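Local coordinates for aminotransferase, class III (Deinococcus radiodurans, PDB 3I4J), which probably acts as a pyridoxal phosphate-dependent transaminase, moving amino groups between substrates as other class III aminotransferases do, at residues S242-S247 against A257-G262. The protein carries 1 engineered substitution. Residues are numbered along the deposited sequence; the frame is centred on the assembly and turned at random.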
ATOM      1  N   SER C 242      -3.940   4.746  25.357  1.00 23.87           N
ATOM      2  CA  SER C 242      -3.246   3.515  25.730  1.00 25.31           C
ATOM      3  C   SER C 242      -2.435   3.063  24.509  1.00 24.25           C
ATOM      4  O   SER C 242      -2.832   3.333  23.373  1.00 24.39           O
ATOM      5  CB  SER C 242      -4.280   2.444  26.111  1.00 26.88           C
ATOM      6  OG  SER C 242      -3.677   1.190  26.385  1.00 29.43           O
ATOM      7  N   PRO C 243      -1.285   2.390  24.717  1.00 23.48           N
ATOM      8  CA  PRO C 243      -0.493   1.943  23.560  1.00 23.94           C
ATOM      9  C   PRO C 243      -1.407   1.245  22.555  1.00 23.49           C
ATOM     10  O   PRO C 243      -1.366   1.532  21.360  1.00 23.52           O
ATOM     11  CB  PRO C 243       0.533   1.010  24.188  1.00 23.68           C
ATOM     12  CG  PRO C 243       0.787   1.682  25.520  1.00 23.70           C
ATOM     13  CD  PRO C 243      -0.618   2.024  25.983  1.00 24.52           C
ATOM     14  N   LEU C 244      -2.212   0.310  23.054  1.00 21.61           N
ATOM     15  CA  LEU C 244      -3.207  -0.382  22.238  1.00 21.43           C
ATOM     16  C   LEU C 244      -4.497  -0.186  23.029  1.00 21.17           C
ATOM     17  O   LEU C 244      -4.506  -0.332  24.254  1.00 21.29           O
ATOM     18  CB  LEU C 244      -2.890  -1.875  22.095  1.00 20.86           C
ATOM     19  CG  LEU C 244      -1.688  -2.245  21.219  1.00 21.88           C
ATOM     20  CD1 LEU C 244      -1.447  -3.743  21.288  1.00 21.79           C
ATOM     21  CD2 LEU C 244      -1.946  -1.810  19.777  1.00 23.01           C
ATOM     22  N   ALA C 245      -5.580   0.165  22.342  1.00 19.65           N
ATOM     23  CA  ALA C 245      -6.856   0.409  23.013  1.00 19.00           C
ATOM     24  C   ALA C 245      -7.376  -0.798  23.777  1.00 19.01           C
ATOM     25  O   ALA C 245      -8.016  -0.651  24.822  1.00 20.44           O
ATOM     26  CB  ALA C 245      -7.904   0.864  21.994  1.00 20.57           C
ATOM     27  N   LEU C 246      -7.105  -1.992  23.259  1.00 17.91           N
ATOM     28  CA  LEU C 246      -7.575  -3.223  23.894  1.00 19.12           C
ATOM     29  C   LEU C 246      -7.107  -3.348  25.340  1.00 21.48           C
ATOM     30  O   LEU C 246      -7.830  -3.876  26.190  1.00 21.44           O
ATOM     31  CB  LEU C 246      -7.098  -4.444  23.102  1.00 18.61           C
ATOM     32  CG  LEU C 246      -7.651  -5.804  23.549  1.00 19.25           C
ATOM     33  CD1 LEU C 246      -9.168  -5.801  23.393  1.00 17.46           C
ATOM     34  CD2 LEU C 246      -7.036  -6.931  22.720  1.00 18.54           C
ATOM     35  N   SER C 247      -5.900  -2.859  25.607  1.00 22.43           N
ATOM     36  CA  SER C 247      -5.301  -2.918  26.943  1.00 24.84           C
ATOM     37  C   SER C 247      -6.074  -2.155  28.008  1.00 23.91           C
ATOM     38  O   SER C 247      -5.879  -2.388  29.204  1.00 24.97           O
ATOM     39  CB  SER C 247      -3.863  -2.392  26.899  1.00 27.36           C
ATOM     40  OG  SER C 247      -3.064  -3.193  26.049  1.00 36.61           O
ATOM     41  N   ALA C 257      -2.465  -8.426  16.694  1.00 17.09           N
ATOM     42  CA  ALA C 257      -2.859  -7.024  16.768  1.00 18.46           C
ATOM     43  C   ALA C 257      -2.550  -6.396  15.411  1.00 17.11           C
ATOM     44  O   ALA C 257      -1.416  -6.475  14.935  1.00 18.25           O
ATOM     45  CB  ALA C 257      -2.086  -6.304  17.868  1.00 18.83           C
ATOM     46  N   VAL C 258      -3.560  -5.798  14.787  1.00 17.18           N
ATOM     47  CA  VAL C 258      -3.388  -5.164  13.479  1.00 17.54           C
ATOM     48  C   VAL C 258      -3.181  -3.664  13.643  1.00 18.45           C
ATOM     49  O   VAL C 258      -3.987  -2.985  14.282  1.00 17.27           O
ATOM     50  CB  VAL C 258      -4.618  -5.407  12.583  1.00 18.69           C
ATOM     51  CG1 VAL C 258      -4.324  -4.935  11.150  1.00 19.58           C
ATOM     52  CG2 VAL C 258      -4.980  -6.881  12.596  1.00 18.63           C
ATOM     53  N   LEU C 259      -2.106  -3.151  13.044  1.00 19.85           N
ATOM     54  CA  LEU C 259      -1.754  -1.740  13.141  1.00 22.64           C
ATOM     55  C   LEU C 259      -1.717  -1.057  11.776  1.00 24.26           C
ATOM     56  O   LEU C 259      -1.528  -1.706  10.751  1.00 23.44           O
ATOM     57  CB  LEU C 259      -0.386  -1.600  13.812  1.00 22.94           C
ATOM     58  CG  LEU C 259      -0.245  -2.359  15.134  1.00 26.97           C
ATOM     59  CD1 LEU C 259       1.210  -2.346  15.603  1.00 28.34           C
ATOM     60  CD2 LEU C 259      -1.162  -1.724  16.162  1.00 26.77           C
ATOM     61  N   GLY C 260      -1.898   0.261  11.778  1.00 26.70           N
ATOM     62  CA  GLY C 260      -1.879   1.018  10.538  1.00 31.08           C
ATOM     63  C   GLY C 260      -2.044   2.505  10.786  1.00 33.03           C
ATOM     64  O   GLY C 260      -1.959   2.956  11.927  1.00 35.99           O
ATOM     65  N   LYS C 261      -2.282   3.265   9.720  1.00 35.48           N
ATOM     66  CA  LYS C 261      -2.475   4.713   9.812  1.00 35.29           C
ATOM     67  C   LYS C 261      -1.520   5.452  10.743  1.00 36.23           C
ATOM     68  O   LYS C 261      -0.537   6.050  10.299  1.00 37.28           O
ATOM     69  CB  LYS C 261      -3.916   5.036  10.232  1.00 34.46           C
ATOM     70  CG  LYS C 261      -4.952   4.737   9.169  1.00 34.82           C
ATOM     71  CD  LYS C 261      -6.304   5.333   9.531  1.00 34.73           C
ATOM     72  CE  LYS C 261      -7.312   5.102   8.419  1.00 36.98           C
ATOM     73  NZ  LYS C 261      -8.583   5.840   8.649  1.00 33.86           N
ATOM     74  N   GLY C 262      -1.818   5.423  12.037  1.00 35.58           N
ATOM     75  CA  GLY C 262      -0.988   6.119  13.001  1.00 35.07           C
ATOM     76  C   GLY C 262       0.385   5.536  13.274  1.00 33.11           C
ATOM     77  O   GLY C 262       1.174   6.148  13.993  1.00 33.91           O
TER
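In the mixed seven-stranded sheet characteristic of the large domain of fold type I pyridoxal phosphate enzymes, strand 256-259 receives L244 from the loop that connects it to strand 227-231. L244 spreads its two methyl groups over two residues of the strand: CD2 meets CD2 of L259 at 3.7 Å, while CD1 lies more loosely beside A257 CB, at 4.3 Å. The two leucine side chains cross at about a right angle and touch through one methyl each. The CA-CB bond of L244 is directed toward the strand, and CG stands anti to the carbonyl carbon (chi1 -71°), beside the backbone N; the backbones stay apart, the nearest CA pair, L244 CA and A257 CA, being 8.6 Å from each other. No hydrogen bond joins the segments, so this small contact is wholly apolar, and its three touching residues are buried. Beyond it, L259 also packs on M237 and on L81 of helix 72-84, whereas V258 points away from the loop, and its side chain packs on helix 98-115. E232 links the loop to the sheet through hydrogen bonds: its carboxylate oxygens accept the backbone N-H groups of A245 and L246, and its backbone is hydrogen-bonded to that of V258. Further along, the backbone oxygen of K261 is hydrogen-bonded to Y296 of the second subunit. The turn bearing L244 is closed by its own carbonyl, which S247 N reaches from one face at 3.2 Å from L244 O. From the opposite face S242 OG donates to L244 O at 2.7 Å, lying 44° out of the carbonyl plane.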